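Local coordinates for putative uncharacterized protein (Streptococcus suis, PDB 4XZ7) that acts as a transglutaminase and antiphagocytic virulence factor, represented here by a homodimeric N-terminal portion that contains the transglutaminase-like domain, at residues B[190-195]-B[375-380]; B[228-233]-B[313-318]; B[276-281]-B[380-385]. One frame throughout, in Å; residues are numbered along the deposited sequence.

Contact 1: residues B[190-195]-B[375-380]; sequences RFIAND and LFNKEK
F191, with CG anti to the backbone N (chi1 -175°), meets F376 through its ring, and the two side chains slide past each other in opposite directions. F191 CD2 comes in at the edge of the F376 ring, 3.8 Å from F376 CD2. The second subunit takes part here, since F107 of that chain meets both rings, edge-to-face in the case of F376. Next along the helix, I192 crosses F376 at about a right angle, its CG1 3.9 Å from F376 CE2, while its CG2 lies beside the N377 amide. Helix 188-205 follows helix 170-181 and leads into the transglutaminase-like region, and the loop of 375-380 comes back from beyond helix 359-365 to lie against it. The I192 carbonyl O takes a hydrogen bond from a water, which in turn accepts one from N377 ND2 at 2.9 Å. A turn later, D195 meets N377 tip to tip, carboxylate and amide planes only 12° apart. N377 ND2 donates to the anti lone pair of D195 OD2 at 2.9 Å, with an N-H...O angle of 154°. The same OD2 forms a salt bridge with R273, whose NH2 also bonds the carbonyl O of F376.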
loop_
_atom_site.group_PDB
_atom_site.type_symbol
_atom_site.label_atom_id
_atom_site.label_comp_id
_atom_site.label_asym_id
_atom_site.label_seq_id
_atom_site.Cartn_x
_atom_site.Cartn_y
_atom_site.Cartn_z
ATOM N N ARG B 190 -16.448 1.614 13.919
ATOM C CA ARG B 190 -15.893 0.369 13.414
ATOM C C ARG B 190 -15.561 -0.560 14.574
ATOM O O ARG B 190 -15.850 -1.766 14.513
ATOM C CB ARG B 190 -14.649 0.643 12.574
ATOM C CG ARG B 190 -14.016 -0.592 12.029
ATOM C CD ARG B 190 -14.705 -1.021 10.758
ATOM N NE ARG B 190 -14.049 -2.169 10.150
ATOM C CZ ARG B 190 -12.970 -2.079 9.376
ATOM N NH1 ARG B 190 -12.421 -0.895 9.130
ATOM N NH2 ARG B 190 -12.434 -3.173 8.849
ATOM N N PHE B 191 -14.979 0.007 15.630
ATOM C CA PHE B 191 -14.528 -0.786 16.770
ATOM C C PHE B 191 -15.715 -1.387 17.525
ATOM O O PHE B 191 -15.699 -2.572 17.899
ATOM C CB PHE B 191 -13.668 0.057 17.718
ATOM C CG PHE B 191 -13.065 -0.733 18.853
ATOM C CD1 PHE B 191 -11.855 -1.384 18.692
ATOM C CD2 PHE B 191 -13.720 -0.837 20.079
ATOM C CE1 PHE B 191 -11.294 -2.117 19.730
ATOM C CE2 PHE B 191 -13.173 -1.569 21.120
ATOM C CZ PHE B 191 -11.955 -2.214 20.947
ATOM N N ILE B 192 -16.743 -0.575 17.746
ATOM C CA ILE B 192 -17.966 -1.056 18.371
ATOM C C ILE B 192 -18.644 -2.140 17.515
ATOM O O ILE B 192 -19.133 -3.138 18.052
ATOM C CB ILE B 192 -18.938 0.100 18.630
ATOM C CG1 ILE B 192 -18.320 1.059 19.651
ATOM C CG2 ILE B 192 -20.269 -0.423 19.145
ATOM C CD1 ILE B 192 -18.950 2.433 19.658
ATOM N N ALA B 193 -18.652 -1.979 16.192
ATOM C CA ALA B 193 -19.280 -3.010 15.355
ATOM C C ALA B 193 -18.493 -4.328 15.428
ATOM O O ALA B 193 -19.071 -5.421 15.465
ATOM C CB ALA B 193 -19.406 -2.537 13.917
ATOM N N ASN B 194 -17.171 -4.223 15.478
ATOM C CA ASN B 194 -16.352 -5.404 15.716
ATOM C C ASN B 194 -16.648 -6.076 17.066
ATOM O O ASN B 194 -16.719 -7.309 17.153
ATOM C CB ASN B 194 -14.873 -5.055 15.623
ATOM C CG ASN B 194 -14.012 -6.278 15.398
ATOM O OD1 ASN B 194 -14.140 -6.953 14.383
ATOM N ND2 ASN B 194 -13.147 -6.582 16.356
ATOM N N ASP B 195 -16.822 -5.269 18.115
ATOM C CA ASP B 195 -17.194 -5.789 19.427
ATOM C C ASP B 195 -18.529 -6.511 19.346
ATOM O O ASP B 195 -18.793 -7.470 20.098
ATOM C CB ASP B 195 -17.277 -4.672 20.463
ATOM C CG ASP B 195 -16.005 -4.526 21.268
ATOM O OD1 ASP B 195 -15.011 -5.226 20.962
ATOM O OD2 ASP B 195 -15.995 -3.697 22.203
ATOM N N LEU B 375 -11.304 -1.322 28.520
ATOM C CA LEU B 375 -10.873 0.049 28.202
ATOM C C LEU B 375 -11.953 0.929 27.590
ATOM O O LEU B 375 -12.047 2.117 27.898
ATOM C CB LEU B 375 -9.670 0.043 27.249
ATOM C CG LEU B 375 -8.318 -0.392 27.815
ATOM C CD1 LEU B 375 -7.192 0.061 26.880
ATOM C CD2 LEU B 375 -8.111 0.135 29.237
ATOM N N PHE B 376 -12.750 0.358 26.702
ATOM C CA PHE B 376 -13.728 1.136 25.963
ATOM C C PHE B 376 -14.879 0.228 25.600
ATOM O O PHE B 376 -14.714 -0.984 25.568
ATOM C CB PHE B 376 -13.076 1.743 24.714
ATOM C CG PHE B 376 -14.026 2.474 23.801
ATOM C CD1 PHE B 376 -14.389 3.785 24.054
ATOM C CD2 PHE B 376 -14.517 1.860 22.661
ATOM C CE1 PHE B 376 -15.252 4.462 23.198
ATOM C CE2 PHE B 376 -15.371 2.528 21.807
ATOM C CZ PHE B 376 -15.742 3.829 22.075
ATOM N N ASN B 377 -16.040 0.813 25.332
ATOM C CA ASN B 377 -17.244 0.047 25.056
ATOM C C ASN B 377 -17.545 -0.913 26.209
ATOM O O ASN B 377 -18.037 -2.026 25.993
ATOM C CB ASN B 377 -17.103 -0.714 23.735
ATOM C CG ASN B 377 -18.438 -1.088 23.144
ATOM O OD1 ASN B 377 -19.462 -0.524 23.520
ATOM N ND2 ASN B 377 -18.441 -2.052 22.229
ATOM N N LYS B 378 -17.248 -0.457 27.429
ATOM C CA LYS B 378 -17.356 -1.251 28.658
ATOM C C LYS B 378 -18.720 -1.901 28.859
ATOM O O LYS B 378 -18.845 -2.873 29.603
ATOM C CB LYS B 378 -17.043 -0.379 29.887
ATOM C CG LYS B 378 -15.620 0.133 29.927
ATOM C CD LYS B 378 -15.278 0.820 31.239
ATOM C CE LYS B 378 -13.783 1.106 31.267
ATOM N NZ LYS B 378 -13.325 1.563 32.595
ATOM N N GLU B 379 -19.734 -1.367 28.193
ATOM C CA GLU B 379 -21.090 -1.850 28.377
ATOM C C GLU B 379 -21.279 -3.233 27.776
ATOM O O GLU B 379 -22.161 -3.971 28.197
ATOM C CB GLU B 379 -22.096 -0.873 27.764
ATOM C CG GLU B 379 -22.484 -1.199 26.328
ATOM C CD GLU B 379 -23.936 -1.622 26.210
ATOM O OE1 GLU B 379 -24.250 -2.428 25.307
ATOM O OE2 GLU B 379 -24.761 -1.140 27.017
ATOM N N LYS B 380 -20.452 -3.603 26.804
ATOM C CA LYS B 380 -20.652 -4.887 26.144
ATOM C C LYS B 380 -20.188 -6.044 27.029
ATOM O O LYS B 380 -20.418 -7.211 26.704
ATOM C CB LYS B 380 -19.946 -4.919 24.786
ATOM C CG LYS B 380 -20.895 -5.259 23.644
ATOM C CD LYS B 380 -22.083 -4.295 23.619
ATOM C CE LYS B 380 -23.302 -4.929 22.956
ATOM N NZ LYS B 380 -22.961 -5.593 21.663
HETATM O O HOH W 1 -20.410 -3.545 20.643
#

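Contact 2: residues B[228-233]-B[313-318]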
loop_
_atom_site.group_PDB
_atom_site.type_symbol
_atom_site.label_atom_id
_atom_site.label_comp_id
_atom_site.label_asym_id
_atom_site.label_seq_id
_atom_site.Cartn_x
_atom_site.Cartn_y
_atom_site.Cartn_z
ATOM N N THR B 228 -13.450 -20.466 11.684
ATOM C CA THR B 228 -12.486 -19.541 11.131
ATOM C C THR B 228 -11.411 -20.305 10.377
ATOM O O THR B 228 -10.854 -21.244 10.904
ATOM C CB THR B 228 -11.847 -18.723 12.228
ATOM O OG1 THR B 228 -12.878 -18.215 13.082
ATOM C CG2 THR B 228 -11.029 -17.586 11.635
ATOM N N THR B 229 -11.118 -19.905 9.147
ATOM C CA THR B 229 -10.044 -20.546 8.391
ATOM C C THR B 229 -8.667 -20.125 8.921
ATOM O O THR B 229 -8.415 -18.938 9.111
ATOM C CB THR B 229 -10.149 -20.200 6.892
ATOM O OG1 THR B 229 -11.326 -20.815 6.354
ATOM C CG2 THR B 229 -8.936 -20.677 6.134
ATOM N N TYR B 230 -7.794 -21.089 9.197
ATOM C CA TYR B 230 -6.390 -20.765 9.442
ATOM C C TYR B 230 -5.671 -20.469 8.112
ATOM O O TYR B 230 -5.736 -21.255 7.164
ATOM C CB TYR B 230 -5.657 -21.896 10.186
ATOM C CG TYR B 230 -4.388 -21.368 10.836
ATOM C CD1 TYR B 230 -4.461 -20.630 12.008
ATOM C CD2 TYR B 230 -3.138 -21.544 10.244
ATOM C CE1 TYR B 230 -3.337 -20.099 12.599
ATOM C CE2 TYR B 230 -1.985 -21.006 10.834
ATOM C CZ TYR B 230 -2.103 -20.285 12.018
ATOM O OH TYR B 230 -1.005 -19.739 12.647
ATOM N N ASP B 231 -4.968 -19.352 8.044
ATOM C CA ASP B 231 -4.377 -18.943 6.777
ATOM C C ASP B 231 -3.048 -19.640 6.562
ATOM O O ASP B 231 -1.990 -19.059 6.813
ATOM C CB ASP B 231 -4.193 -17.424 6.717
ATOM C CG ASP B 231 -3.867 -16.934 5.306
ATOM O OD1 ASP B 231 -3.492 -17.763 4.459
ATOM O OD2 ASP B 231 -3.982 -15.722 5.041
ATOM N N TRP B 232 -3.106 -20.885 6.087
ATOM C CA TRP B 232 -1.909 -21.679 5.860
ATOM C C TRP B 232 -0.842 -20.971 4.986
ATOM O O TRP B 232 0.350 -20.991 5.318
ATOM C CB TRP B 232 -2.312 -23.041 5.252
ATOM C CG TRP B 232 -3.245 -23.768 6.166
ATOM C CD1 TRP B 232 -4.578 -24.018 5.965
ATOM C CD2 TRP B 232 -2.934 -24.284 7.459
ATOM N NE1 TRP B 232 -5.107 -24.691 7.043
ATOM C CE2 TRP B 232 -4.115 -24.865 7.976
ATOM C CE3 TRP B 232 -1.762 -24.339 8.227
ATOM C CZ2 TRP B 232 -4.160 -25.468 9.223
ATOM C CZ3 TRP B 232 -1.805 -24.949 9.469
ATOM C CH2 TRP B 232 -2.992 -25.503 9.955
ATOM N N GLU B 233 -1.265 -20.336 3.895
ATOM C CA GLU B 233 -0.342 -19.641 2.982
ATOM C C GLU B 233 0.431 -18.508 3.654
ATOM O O GLU B 233 1.660 -18.402 3.541
ATOM C CB GLU B 233 -1.114 -19.068 1.799
ATOM C CG GLU B 233 -1.709 -20.100 0.885
ATOM C CD GLU B 233 -0.879 -20.279 -0.361
ATOM O OE1 GLU B 233 -0.256 -21.355 -0.508
ATOM O OE2 GLU B 233 -0.845 -19.338 -1.185
ATOM N N GLY B 313 -4.395 -24.940 18.137
ATOM C CA GLY B 313 -3.638 -26.111 18.524
ATOM C C GLY B 313 -3.593 -27.234 17.499
ATOM O O GLY B 313 -3.255 -28.363 17.851
ATOM N N PHE B 314 -3.887 -26.913 16.242
ATOM C CA PHE B 314 -3.998 -27.895 15.153
ATOM C C PHE B 314 -2.904 -27.754 14.097
ATOM O O PHE B 314 -2.887 -28.481 13.103
ATOM C CB PHE B 314 -5.363 -27.749 14.471
ATOM C CG PHE B 314 -5.729 -26.323 14.184
ATOM C CD1 PHE B 314 -5.067 -25.607 13.205
ATOM C CD2 PHE B 314 -6.716 -25.688 14.916
ATOM C CE1 PHE B 314 -5.376 -24.296 12.967
ATOM C CE2 PHE B 314 -7.047 -24.369 14.666
ATOM C CZ PHE B 314 -6.377 -23.673 13.704
ATOM N N ILE B 315 -2.005 -26.803 14.294
ATOM C CA ILE B 315 -0.979 -26.503 13.296
ATOM C C ILE B 315 0.093 -27.584 13.153
ATOM O O ILE B 315 0.466 -27.961 12.045
ATOM C CB ILE B 315 -0.281 -25.188 13.635
ATOM C CG1 ILE B 315 -1.298 -24.058 13.596
ATOM C CG2 ILE B 315 0.886 -24.931 12.680
ATOM C CD1 ILE B 315 -0.828 -22.799 14.249
ATOM N N THR B 316 0.573 -28.088 14.278
ATOM C CA THR B 316 1.765 -28.922 14.268
ATOM C C THR B 316 1.466 -30.417 14.167
ATOM O O THR B 316 0.877 -30.993 15.069
ATOM C CB THR B 316 2.607 -28.675 15.530
ATOM O OG1 THR B 316 2.958 -27.283 15.612
ATOM C CG2 THR B 316 3.860 -29.511 15.474
ATOM N N GLY B 317 1.885 -31.035 13.067
ATOM C CA GLY B 317 1.740 -32.473 12.890
ATOM C C GLY B 317 2.553 -33.321 13.863
ATOM O O GLY B 317 2.223 -34.481 14.117
ATOM N N ASN B 318 3.621 -32.757 14.416
ATOM C CA ASN B 318 4.528 -33.534 15.266
ATOM C C ASN B 318 4.274 -33.346 16.754
ATOM O O ASN B 318 4.097 -32.225 17.229
ATOM C CB ASN B 318 5.983 -33.187 14.938
ATOM C CG ASN B 318 6.478 -33.890 13.684
ATOM O OD1 ASN B 318 7.054 -34.975 13.753
ATOM N ND2 ASN B 318 6.240 -33.278 12.530
#
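Y230 and I315 mark the closest approach of the two backbones, with CA atoms 8.8 Å apart, so the interval is filled mainly by side chains, and no hydrogen bond crosses it. Segment 228-233 takes in the short strand 229-230 and the first residues of helix 232-239. T229 and D231 pair through their backbones with Q260 and A262 around strand 261-262, and D231 is the centre of an inverse gamma turn in which W232 N makes a weak bond back to Y230 O. D231 then serves as N-cap of the helix, its OD1 accepting from A234 N. Segment 313-318 has no regular structure and belongs to the long connection between strands 305-309 and 340-343. F314 holds CG between its backbone N and carbonyl carbon (chi1 46°), and its ring presents an edge to the face of Y230 in an offset edge-to-face pair, centroids 5.6 Å apart and planes at 79°. F314 CE1 is the leading atom, 3.7 Å from Y230 CB. This tyrosine also touches C264 at the start of helix 264-277, the place where the transglutaminase-like fold usually carries its cysteine nucleophile, so the loop residues pack close to what is probably the active-site region. I315 crosses Y230 at about a right angle over the same ring face, CG1 above the rim and CD1 3.5 Å from Y230 OH. One face of the W232 indole is covered near its rim by Y230 CD2, 3.6 Å above the plane. The far corner of that indole, CH2, reaches the edge of the F314 ring, 3.9 Å from F314 CD1. I315 CA comes up to the rim of the indole, near its plane, 4.0 Å from W232 CH2.

Contact 3: residues B[276-281]-B[380-385]; sequences NMLGLP and KSLVGL
L382 N donates to M277 O across the contact, a nearly straight bond of 3.0 Å with an N-H...O angle of 170°. Beside this bond L382 CD1 lies against the other segment, 3.7 Å from M277 CB and equally far from L278 CD2. L278 and L382 lie side by side and point the same way, whereas M277 crosses L382 obliquely. The M277 chain bends at chi3 (59°), which brings its CE to within 3.5 Å of K380 O. V383 lays both methyls over one face of the L278-G279 peptide, CG1 3.6 Å from L278 O and CG2 3.7 Å from G279 CA. The first of these segments is shaped by a Schellman motif that ends helix 264-277: G279, at positive phi, is its C-prime residue, and G279 N bonds N276 O. On the loop side the shape is kept by S381, whose OG donates to G384 O at 2.7 Å and accepts a weak bond from V383 N. Farther out, H199 and I202 of helix 188-205 touch L382, with H199 also against M277 and I202 against L278. N276 OD1 accepts from A282 N, where the chain enters strand 282-288.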
loop_
_atom_site.group_PDB
_atom_site.type_symbol
_atom_site.label_atom_id
_atom_site.label_comp_id
_atom_site.label_asym_id
_atom_site.label_seq_id
_atom_site.Cartn_x
_atom_site.Cartn_y
_atom_site.Cartn_z
ATOM N N ASN B 276 -12.318 -11.218 28.114
ATOM C CA ASN B 276 -12.470 -10.064 28.986
ATOM C C ASN B 276 -13.949 -9.712 29.079
ATOM O O ASN B 276 -14.442 -9.405 30.164
ATOM C CB ASN B 276 -11.640 -8.874 28.499
ATOM C CG ASN B 276 -10.172 -8.998 28.870
ATOM O OD1 ASN B 276 -9.836 -9.505 29.935
ATOM N ND2 ASN B 276 -9.287 -8.555 27.976
ATOM N N MET B 277 -14.660 -9.776 27.956
ATOM C CA MET B 277 -16.104 -9.582 27.981
ATOM C C MET B 277 -16.781 -10.578 28.931
ATOM O O MET B 277 -17.718 -10.225 29.648
ATOM C CB MET B 277 -16.689 -9.720 26.578
ATOM C CG MET B 277 -16.388 -8.540 25.655
ATOM S SD MET B 277 -16.980 -8.787 23.975
ATOM C CE MET B 277 -18.734 -9.031 24.243
ATOM N N LEU B 278 -16.293 -11.815 28.939
ATOM C CA LEU B 278 -16.896 -12.887 29.723
ATOM C C LEU B 278 -16.465 -12.871 31.186
ATOM O O LEU B 278 -16.783 -13.783 31.941
ATOM C CB LEU B 278 -16.547 -14.244 29.104
ATOM C CG LEU B 278 -17.181 -14.588 27.756
ATOM C CD1 LEU B 278 -16.474 -15.776 27.095
ATOM C CD2 LEU B 278 -18.667 -14.867 27.931
ATOM N N GLY B 279 -15.729 -11.845 31.587
ATOM C CA GLY B 279 -15.264 -11.754 32.958
ATOM C C GLY B 279 -14.030 -12.597 33.213
ATOM O O GLY B 279 -13.716 -12.913 34.354
ATOM N N LEU B 280 -13.319 -12.964 32.153
ATOM C CA LEU B 280 -12.136 -13.790 32.306
ATOM C C LEU B 280 -10.885 -13.000 31.901
ATOM O O LEU B 280 -10.530 -12.968 30.716
ATOM C CB LEU B 280 -12.266 -15.058 31.462
ATOM C CG LEU B 280 -12.998 -16.304 31.978
ATOM C CD1 LEU B 280 -13.692 -16.059 33.303
ATOM C CD2 LEU B 280 -13.981 -16.809 30.914
ATOM N N PRO B 281 -10.228 -12.342 32.878
ATOM C CA PRO B 281 -9.044 -11.505 32.612
ATOM C C PRO B 281 -8.084 -12.144 31.618
ATOM O O PRO B 281 -7.599 -13.254 31.869
ATOM C CB PRO B 281 -8.397 -11.378 33.988
ATOM C CG PRO B 281 -9.600 -11.363 34.928
ATOM C CD PRO B 281 -10.579 -12.354 34.312
ATOM N N LYS B 380 -20.452 -3.603 26.804
ATOM C CA LYS B 380 -20.652 -4.887 26.144
ATOM C C LYS B 380 -20.188 -6.044 27.029
ATOM O O LYS B 380 -20.418 -7.211 26.704
ATOM C CB LYS B 380 -19.946 -4.919 24.786
ATOM C CG LYS B 380 -20.895 -5.259 23.644
ATOM C CD LYS B 380 -22.083 -4.295 23.619
ATOM C CE LYS B 380 -23.302 -4.929 22.956
ATOM N NZ LYS B 380 -22.961 -5.593 21.663
ATOM N N SER B 381 -19.541 -5.713 28.145
ATOM C CA SER B 381 -19.259 -6.686 29.198
ATOM C C SER B 381 -20.513 -7.488 29.546
ATOM O O SER B 381 -21.608 -6.936 29.637
ATOM C CB SER B 381 -18.720 -5.986 30.449
ATOM O OG SER B 381 -18.689 -6.862 31.566
ATOM N N LEU B 382 -20.339 -8.793 29.716
ATOM C CA LEU B 382 -21.453 -9.704 29.943
ATOM C C LEU B 382 -21.592 -10.046 31.408
ATOM O O LEU B 382 -22.429 -10.860 31.793
ATOM C CB LEU B 382 -21.264 -10.980 29.131
ATOM C CG LEU B 382 -21.123 -10.738 27.628
ATOM C CD1 LEU B 382 -19.882 -11.427 27.102
ATOM C CD2 LEU B 382 -22.373 -11.226 26.921
ATOM N N VAL B 383 -20.750 -9.426 32.222
ATOM C CA VAL B 383 -20.746 -9.679 33.654
ATOM C C VAL B 383 -20.893 -8.367 34.419
ATOM O O VAL B 383 -20.472 -8.254 35.571
ATOM C CB VAL B 383 -19.452 -10.404 34.091
ATOM C CG1 VAL B 383 -19.412 -11.819 33.513
ATOM C CG2 VAL B 383 -18.216 -9.605 33.656
ATOM N N GLY B 384 -21.490 -7.375 33.766
ATOM C CA GLY B 384 -21.679 -6.077 34.381
ATOM C C GLY B 384 -20.387 -5.287 34.474
ATOM O O GLY B 384 -19.364 -5.663 33.886
ATOM N N LEU B 385 -20.425 -4.198 35.235
ATOM C CA LEU B 385 -19.311 -3.260 35.284
ATOM C C LEU B 385 -18.523 -3.360 36.591
ATOM O O LEU B 385 -17.547 -2.631 36.789
ATOM C CB LEU B 385 -19.818 -1.824 35.097
ATOM C CG LEU B 385 -20.617 -1.472 33.833
ATOM C CD1 LEU B 385 -19.976 -2.065 32.592
ATOM C CD2 LEU B 385 -22.087 -1.880 33.928
#

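The N-terminal part, with its two mixed sheets, precedes all three contacts, which lie in the part of the chain from helix 188-205 onward. Contact 1 opens first, at helix 188-205, and its loop closes only at 375-380. Contact 2 is nested within it, joining the region of strand 229-230 to the loop after strand 305-309. Contact 3 opens at the end of helix 264-277, inside the loop of contact 2, and closes at 380-385, so it crosses both others. Contacts 1 and 3 share K380 and have centres 12 Å apart, fixing one C-terminal loop to two helices, whereas contact 2 lies about 29 Å from either, centre to centre.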